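Local coordinates for protein putative dihydrodipicolinate synthase (PDB 2PCQ) that belongs to the dihydrodipicolinate synthetase family and folds as a TIM barrel, with four protein chains in its assembly, at residues T95-L109 with T130-L142. Residues are numbered along the deposited sequence; the frame is centred on the assembly and turned at random.
Sequences TPPRYYHGSLGAGLL and TKVDLPLEAVEAL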
ATOM      1  N   THR A  95      -3.218  -9.047  20.214  1.00 11.81           N
ATOM      2  CA  THR A  95      -2.736  -8.392  19.004  1.00 11.43           C
ATOM      3  C   THR A  95      -1.408  -7.706  19.330  1.00 15.07           C
ATOM      4  O   THR A  95      -1.104  -7.447  20.493  1.00 16.80           O
ATOM      5  CB  THR A  95      -3.718  -7.301  18.540  1.00 14.96           C
ATOM      6  OG1 THR A  95      -3.972  -6.410  19.632  1.00 14.81           O
ATOM      7  CG2 THR A  95      -5.035  -7.910  18.072  1.00 14.60           C
ATOM      8  N   PRO A  96      -0.598  -7.400  18.305  1.00 15.94           N
ATOM      9  CA  PRO A  96       0.686  -6.733  18.546  1.00 14.47           C
ATOM     10  C   PRO A  96       0.471  -5.249  18.847  1.00 18.77           C
ATOM     11  O   PRO A  96      -0.569  -4.687  18.503  1.00 13.86           O
ATOM     12  CB  PRO A  96       1.426  -6.902  17.214  1.00 12.95           C
ATOM     13  CG  PRO A  96       0.729  -8.056  16.543  1.00 21.96           C
ATOM     14  CD  PRO A  96      -0.711  -7.826  16.902  1.00 15.53           C
ATOM     15  N   PRO A  97       1.437  -4.603  19.524  1.00 18.34           N
ATOM     16  CA  PRO A  97       1.270  -3.173  19.812  1.00 16.24           C
ATOM     17  C   PRO A  97       1.106  -2.511  18.435  1.00 16.56           C
ATOM     18  O   PRO A  97       1.649  -3.012  17.454  1.00 16.44           O
ATOM     19  CB  PRO A  97       2.588  -2.808  20.489  1.00 14.21           C
ATOM     20  CG  PRO A  97       2.916  -4.064  21.245  1.00 17.23           C
ATOM     21  CD  PRO A  97       2.614  -5.151  20.224  1.00 15.55           C
ATOM     22  N   ARG A  98       0.387  -1.394  18.360  1.00 18.13           N
ATOM     23  CA  ARG A  98       0.127  -0.749  17.067  1.00 18.86           C
ATOM     24  C   ARG A  98       0.729   0.612  16.725  1.00 16.96           C
ATOM     25  O   ARG A  98       1.458   0.753  15.740  1.00 17.04           O
ATOM     26  CB  ARG A  98      -1.383  -0.611  16.869  1.00 15.51           C
ATOM     27  CG  ARG A  98      -2.141  -1.900  16.676  1.00 21.84           C
ATOM     28  CD  ARG A  98      -3.547  -1.711  17.202  1.00 21.74           C
ATOM     29  NE  ARG A  98      -3.574  -1.933  18.637  1.00 27.84           N
ATOM     30  CZ  ARG A  98      -4.378  -1.309  19.490  1.00 22.84           C
ATOM     31  NH1 ARG A  98      -5.241  -0.396  19.063  1.00 22.19           N
ATOM     32  NH2 ARG A  98      -4.323  -1.623  20.774  1.00 23.91           N
ATOM     33  N   TYR A  99       0.378   1.615  17.520  1.00 14.53           N
ATOM     34  CA  TYR A  99       0.800   2.984  17.273  1.00 13.86           C
ATOM     35  C   TYR A  99       2.267   3.198  16.885  1.00 15.78           C
ATOM     36  O   TYR A  99       2.543   3.870  15.893  1.00 15.84           O
ATOM     37  CB  TYR A  99       0.442   3.855  18.477  1.00 14.17           C
ATOM     38  CG  TYR A  99       0.323   5.318  18.137  1.00 13.14           C
ATOM     39  CD1 TYR A  99      -0.874   5.850  17.656  1.00 14.43           C
ATOM     40  CD2 TYR A  99       1.416   6.171  18.273  1.00 13.74           C
ATOM     41  CE1 TYR A  99      -0.978   7.204  17.321  1.00 16.87           C
ATOM     42  CE2 TYR A  99       1.324   7.525  17.940  1.00 15.66           C
ATOM     43  CZ  TYR A  99       0.129   8.032  17.466  1.00 18.55           C
ATOM     44  OH  TYR A  99       0.046   9.364  17.136  1.00 21.08           O
ATOM     45  N   TYR A 100       3.201   2.642  17.654  1.00 13.40           N
ATOM     46  CA  TYR A 100       4.630   2.806  17.348  1.00 17.18           C
ATOM     47  C   TYR A 100       5.249   1.506  16.841  1.00 17.61           C
ATOM     48  O   TYR A 100       6.454   1.292  16.962  1.00 17.31           O
ATOM     49  CB  TYR A 100       5.389   3.260  18.600  1.00 15.25           C
ATOM     50  CG  TYR A 100       4.891   4.559  19.188  1.00 16.94           C
ATOM     51  CD1 TYR A 100       5.243   5.786  18.625  1.00 14.53           C
ATOM     52  CD2 TYR A 100       4.047   4.560  20.295  1.00 14.67           C
ATOM     53  CE1 TYR A 100       4.759   6.982  19.155  1.00 13.13           C
ATOM     54  CE2 TYR A 100       3.557   5.740  20.829  1.00 15.69           C
ATOM     55  CZ  TYR A 100       3.915   6.946  20.258  1.00 18.75           C
ATOM     56  OH  TYR A 100       3.420   8.107  20.797  1.00 16.10           O
ATOM     57  N   HIS A 101       4.418   0.652  16.256  1.00 16.96           N
ATOM     58  CA  HIS A 101       4.859  -0.645  15.757  1.00 14.99           C
ATOM     59  C   HIS A 101       6.169  -0.651  14.973  1.00 17.01           C
ATOM     60  O   HIS A 101       6.962  -1.587  15.088  1.00 15.77           O
ATOM     61  CB  HIS A 101       3.749  -1.272  14.910  1.00 16.84           C
ATOM     62  CG  HIS A 101       4.028  -2.683  14.503  1.00 13.92           C
ATOM     63  ND1 HIS A 101       4.793  -3.005  13.405  1.00 20.47           N
ATOM     64  CD2 HIS A 101       3.649  -3.860  15.057  1.00 20.97           C
ATOM     65  CE1 HIS A 101       4.874  -4.320  13.295  1.00 20.86           C
ATOM     66  NE2 HIS A 101       4.188  -4.862  14.286  1.00 20.41           N
ATOM     67  N   GLY A 102       6.394   0.384  14.172  1.00 15.54           N
ATOM     68  CA  GLY A 102       7.617   0.453  13.389  1.00 16.97           C
ATOM     69  C   GLY A 102       8.883   0.500  14.229  1.00 19.97           C
ATOM     70  O   GLY A 102       9.959   0.154  13.748  1.00 17.53           O
ATOM     71  N   SER A 103       8.759   0.914  15.489  1.00 19.22           N
ATOM     72  CA  SER A 103       9.910   1.011  16.386  1.00 18.35           C
ATOM     73  C   SER A 103       9.987  -0.157  17.368  1.00 22.01           C
ATOM     74  O   SER A 103      10.899  -0.225  18.196  1.00 17.42           O
ATOM     75  CB  SER A 103       9.842   2.318  17.181  1.00 15.98           C
ATOM     76  OG  SER A 103       9.795   3.444  16.318  1.00 20.92           O
ATOM     77  N   LEU A 104       9.029  -1.073  17.270  1.00 19.39           N
ATOM     78  CA  LEU A 104       8.963  -2.224  18.165  1.00 20.35           C
ATOM     79  C   LEU A 104      10.169  -3.166  18.084  1.00 20.08           C
ATOM     80  O   LEU A 104      10.723  -3.559  19.110  1.00 18.72           O
ATOM     81  CB  LEU A 104       7.668  -2.994  17.891  1.00 22.37           C
ATOM     82  CG  LEU A 104       7.203  -4.064  18.878  1.00 22.42           C
ATOM     83  CD1 LEU A 104       7.112  -3.484  20.284  1.00 19.65           C
ATOM     84  CD2 LEU A 104       5.844  -4.586  18.426  1.00 19.63           C
ATOM     85  N   GLY A 105      10.574  -3.529  16.872  1.00 22.42           N
ATOM     86  CA  GLY A 105      11.709  -4.426  16.711  1.00 23.97           C
ATOM     87  C   GLY A 105      11.480  -5.763  17.394  1.00 24.36           C
ATOM     88  O   GLY A 105      10.396  -6.342  17.297  1.00 21.75           O
ATOM     89  N   ALA A 106      12.498  -6.253  18.095  1.00 23.24           N
ATOM     90  CA  ALA A 106      12.403  -7.527  18.800  1.00 22.80           C
ATOM     91  C   ALA A 106      11.450  -7.417  19.985  1.00 20.67           C
ATOM     92  O   ALA A 106      11.183  -8.405  20.670  1.00 20.96           O
ATOM     93  CB  ALA A 106      13.786  -7.971  19.276  1.00 28.19           C
ATOM     94  N   GLY A 107      10.947  -6.209  20.226  1.00 18.42           N
ATOM     95  CA  GLY A 107      10.009  -5.999  21.316  1.00 14.95           C
ATOM     96  C   GLY A 107       8.719  -6.771  21.084  1.00 17.54           C
ATOM     97  O   GLY A 107       7.941  -6.992  22.014  1.00 16.45           O
ATOM     98  N   LEU A 108       8.485  -7.179  19.838  1.00 18.35           N
ATOM     99  CA  LEU A 108       7.289  -7.948  19.502  1.00 18.16           C
ATOM    100  C   LEU A 108       7.334  -9.283  20.230  1.00 19.05           C
ATOM    101  O   LEU A 108       6.343  -9.712  20.825  1.00 17.72           O
ATOM    102  CB  LEU A 108       7.212  -8.205  17.994  1.00 16.58           C
ATOM    103  CG  LEU A 108       6.036  -9.077  17.532  1.00 23.12           C
ATOM    104  CD1 LEU A 108       4.723  -8.354  17.781  1.00 15.48           C
ATOM    105  CD2 LEU A 108       6.187  -9.393  16.061  1.00 30.27           C
ATOM    106  N   LEU A 109       8.489  -9.940  20.169  1.00 18.97           N
ATOM    107  CA  LEU A 109       8.668 -11.228  20.828  1.00 19.63           C
ATOM    108  C   LEU A 109       8.630 -11.036  22.340  1.00 20.62           C
ATOM    109  O   LEU A 109       8.040 -11.842  23.056  1.00 19.68           O
ATOM    110  CB  LEU A 109      10.004 -11.860  20.411  1.00 21.62           C
ATOM    111  CG  LEU A 109      10.189 -12.091  18.907  1.00 24.77           C
ATOM    112  CD1 LEU A 109      11.570 -12.670  18.640  1.00 24.34           C
ATOM    113  CD2 LEU A 109       9.104 -13.030  18.396  1.00 24.79           C
ATOM    114  N   THR A 130      -5.948  -3.563  13.017  1.00 13.96           N
ATOM    115  CA  THR A 130      -4.722  -3.149  13.698  1.00 15.55           C
ATOM    116  C   THR A 130      -3.771  -2.439  12.746  1.00 17.37           C
ATOM    117  O   THR A 130      -2.932  -1.647  13.167  1.00 16.75           O
ATOM    118  CB  THR A 130      -3.980  -4.344  14.319  1.00 16.44           C
ATOM    119  OG1 THR A 130      -3.579  -5.247  13.282  1.00 15.63           O
ATOM    120  CG2 THR A 130      -4.875  -5.066  15.325  1.00 13.78           C
ATOM    121  N   LYS A 131      -3.892  -2.746  11.463  1.00 17.86           N
ATOM    122  CA  LYS A 131      -3.069  -2.118  10.445  1.00 19.48           C
ATOM    123  C   LYS A 131      -1.562  -2.319  10.614  1.00 23.72           C
ATOM    124  O   LYS A 131      -0.762  -1.487  10.183  1.00 19.90           O
ATOM    125  CB  LYS A 131      -3.415  -0.626  10.381  1.00 22.64           C
ATOM    126  CG  LYS A 131      -4.902  -0.389  10.123  1.00 24.84           C
ATOM    127  CD  LYS A 131      -5.293   1.073  10.282  1.00 35.89           C
ATOM    128  CE  LYS A 131      -6.800   1.273  10.108  1.00 36.78           C
ATOM    129  NZ  LYS A 131      -7.607   0.644  11.199  1.00 22.56           N
ATOM    130  N   VAL A 132      -1.179  -3.422  11.251  1.00 21.50           N
ATOM    131  CA  VAL A 132       0.228  -3.758  11.429  1.00 18.40           C
ATOM    132  C   VAL A 132       0.392  -5.232  11.100  1.00 19.37           C
ATOM    133  O   VAL A 132      -0.550  -6.018  11.212  1.00 14.09           O
ATOM    134  CB  VAL A 132       0.739  -3.507  12.878  1.00 22.66           C
ATOM    135  CG1 VAL A 132       0.673  -2.019  13.207  1.00 13.91           C
ATOM    136  CG2 VAL A 132      -0.064  -4.333  13.875  1.00 19.52           C
ATOM    137  N   ASP A 133       1.595  -5.608  10.695  1.00 16.97           N
ATOM    138  CA  ASP A 133       1.866  -6.985  10.332  1.00 18.55           C
ATOM    139  C   ASP A 133       2.357  -7.822  11.514  1.00 18.37           C
ATOM    140  O   ASP A 133       2.762  -7.292  12.546  1.00 20.58           O
ATOM    141  CB  ASP A 133       2.899  -7.003   9.199  1.00 21.48           C
ATOM    142  CG  ASP A 133       3.114  -8.387   8.620  1.00 29.10           C
ATOM    143  OD1 ASP A 133       2.121  -9.124   8.455  1.00 30.04           O
ATOM    144  OD2 ASP A 133       4.276  -8.732   8.316  1.00 33.91           O
ATOM    145  N   LEU A 134       2.262  -9.137  11.360  1.00 19.72           N
ATOM    146  CA  LEU A 134       2.738 -10.099  12.348  1.00 17.56           C
ATOM    147  C   LEU A 134       3.476 -11.087  11.453  1.00 17.43           C
ATOM    148  O   LEU A 134       2.907 -12.079  10.994  1.00 15.60           O
ATOM    149  CB  LEU A 134       1.580 -10.790  13.074  1.00 17.89           C
ATOM    150  CG  LEU A 134       1.995 -11.836  14.125  1.00 22.56           C
ATOM    151  CD1 LEU A 134       2.992 -11.239  15.100  1.00 22.41           C
ATOM    152  CD2 LEU A 134       0.773 -12.330  14.872  1.00 20.61           C
ATOM    153  N   PRO A 135       4.754 -10.794  11.161  1.00 16.62           N
ATOM    154  CA  PRO A 135       5.609 -11.620  10.307  1.00 15.72           C
ATOM    155  C   PRO A 135       5.541 -13.103  10.616  1.00 14.34           C
ATOM    156  O   PRO A 135       5.471 -13.500  11.776  1.00 15.50           O
ATOM    157  CB  PRO A 135       7.000 -11.045  10.554  1.00 17.24           C
ATOM    158  CG  PRO A 135       6.717  -9.598  10.824  1.00 20.13           C
ATOM    159  CD  PRO A 135       5.521  -9.675  11.739  1.00 17.38           C
ATOM    160  N   LEU A 136       5.552 -13.919   9.568  1.00 13.52           N
ATOM    161  CA  LEU A 136       5.521 -15.362   9.743  1.00 17.43           C
ATOM    162  C   LEU A 136       6.781 -15.787  10.501  1.00 17.61           C
ATOM    163  O   LEU A 136       6.767 -16.775  11.239  1.00 17.80           O
ATOM    164  CB  LEU A 136       5.434 -16.063   8.379  1.00 15.00           C
ATOM    165  CG  LEU A 136       4.111 -15.831   7.633  1.00 18.76           C
ATOM    166  CD1 LEU A 136       4.167 -16.431   6.232  1.00 13.75           C
ATOM    167  CD2 LEU A 136       2.969 -16.433   8.438  1.00 16.77           C
ATOM    168  N   GLU A 137       7.865 -15.034  10.331  1.00 16.41           N
ATOM    169  CA  GLU A 137       9.111 -15.338  11.033  1.00 22.14           C
ATOM    170  C   GLU A 137       8.869 -15.249  12.536  1.00 19.72           C
ATOM    171  O   GLU A 137       9.358 -16.075  13.300  1.00 18.49           O
ATOM    172  CB  GLU A 137      10.221 -14.346  10.662  1.00 26.41           C
ATOM    173  CG  GLU A 137      10.783 -14.462   9.249  1.00 36.29           C
ATOM    174  CD  GLU A 137       9.781 -14.076   8.169  1.00 45.59           C
ATOM    175  OE1 GLU A 137       8.925 -13.198   8.423  1.00 35.07           O
ATOM    176  OE2 GLU A 137       9.864 -14.644   7.058  1.00 49.25           O
ATOM    177  N   ALA A 138       8.119 -14.231  12.956  1.00 18.36           N
ATOM    178  CA  ALA A 138       7.813 -14.041  14.369  1.00 15.82           C
ATOM    179  C   ALA A 138       6.897 -15.154  14.865  1.00 17.18           C
ATOM    180  O   ALA A 138       7.075 -15.669  15.968  1.00 19.56           O
ATOM    181  CB  ALA A 138       7.157 -12.683  14.588  1.00 18.28           C
ATOM    182  N   VAL A 139       5.914 -15.526  14.051  1.00 15.43           N
ATOM    183  CA  VAL A 139       4.996 -16.594  14.434  1.00 13.05           C
ATOM    184  C   VAL A 139       5.771 -17.893  14.653  1.00 17.07           C
ATOM    185  O   VAL A 139       5.513 -18.622  15.607  1.00 17.85           O
ATOM    186  CB  VAL A 139       3.914 -16.836  13.349  1.00 15.05           C
ATOM    187  CG1 VAL A 139       3.018 -18.005  13.758  1.00 10.26           C
ATOM    188  CG2 VAL A 139       3.072 -15.573  13.152  1.00 12.38           C
ATOM    189  N   GLU A 140       6.726 -18.177  13.772  1.00 16.00           N
ATOM    190  CA  GLU A 140       7.519 -19.391  13.892  1.00 19.63           C
ATOM    191  C   GLU A 140       8.429 -19.366  15.123  1.00 18.52           C
ATOM    192  O   GLU A 140       8.675 -20.398  15.745  1.00 20.66           O
ATOM    193  CB  GLU A 140       8.348 -19.615  12.621  1.00 17.25           C
ATOM    194  CG  GLU A 140       9.254 -20.843  12.698  1.00 25.53           C
ATOM    195  CD  GLU A 140       9.689 -21.345  11.336  1.00 28.00           C
ATOM    196  OE1 GLU A 140       9.779 -20.531  10.396  1.00 30.56           O
ATOM    197  OE2 GLU A 140       9.954 -22.559  11.208  1.00 37.72           O
ATOM    198  N   ALA A 141       8.914 -18.184  15.485  1.00 20.97           N
ATOM    199  CA  ALA A 141       9.774 -18.055  16.653  1.00 23.16           C
ATOM    200  C   ALA A 141       8.970 -18.240  17.935  1.00 23.18           C
ATOM    201  O   ALA A 141       9.475 -18.770  18.920  1.00 26.71           O
ATOM    202  CB  ALA A 141      10.454 -16.687  16.658  1.00 21.63           C
ATOM    203  N   LEU A 142       7.712 -17.805  17.915  1.00 19.35           N
ATOM    204  CA  LEU A 142       6.845 -17.911  19.085  1.00 20.23           C
ATOM    205  C   LEU A 142       6.151 -19.261  19.216  1.00 21.52           C
ATOM    206  O   LEU A 142       5.804 -19.683  20.320  1.00 20.40           O
ATOM    207  CB  LEU A 142       5.789 -16.803  19.048  1.00 19.85           C
ATOM    208  CG  LEU A 142       6.324 -15.377  19.214  1.00 21.23           C
ATOM    209  CD1 LEU A 142       5.267 -14.368  18.809  1.00 18.37           C
ATOM    210  CD2 LEU A 142       6.749 -15.172  20.661  1.00 21.87           C
TER
HETATM  211  O   HOH W   1       4.331  -7.512  14.604  1.00 30.04           O
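Val-132 fits under the imidazole of His-101 where, in this TIM barrel, the connection after strand 91-94 packs against the one that follows strand 121-125 and its short helix 127-130. Val-132 CB lies over one ring face, a CH-pi contact 3.8 Å from the centroid, while Val-132 CG1 presses on His-101 CB at 3.6 Å. With CG anti to the backbone N (chi1 -172°), His-101 lays its ring across this bump. Water 1, in the ring plane, is hydrogen-bonded to His-101 NE2 and donates to Asp-133 O, bridging the two connections. On one flank the Arg-98 chain crosses Thr-130 at about a right angle, its CG and CD resting on Thr-130 CB, and Thr-130 CG2 meets Thr-95 CG2. On the other, the CD2 methyl of Leu-108 fills a hollow walled by Leu-134 CD1, Pro-135 CD and Ala-138 CB. Leu-134 CD1 also backs onto Pro-96 CG at 4.2 Å. A second subunit joins here: Lys-131 NZ of each chain hydrogen-bonds to Arg-98 O of the other. Farther out, where helices 107-118 and 136-142 meet, Leu-109 reaches over small Ala-138 and Ala-141, and Leu-109 CD2 touches Leu-142 CG at 3.7 Å.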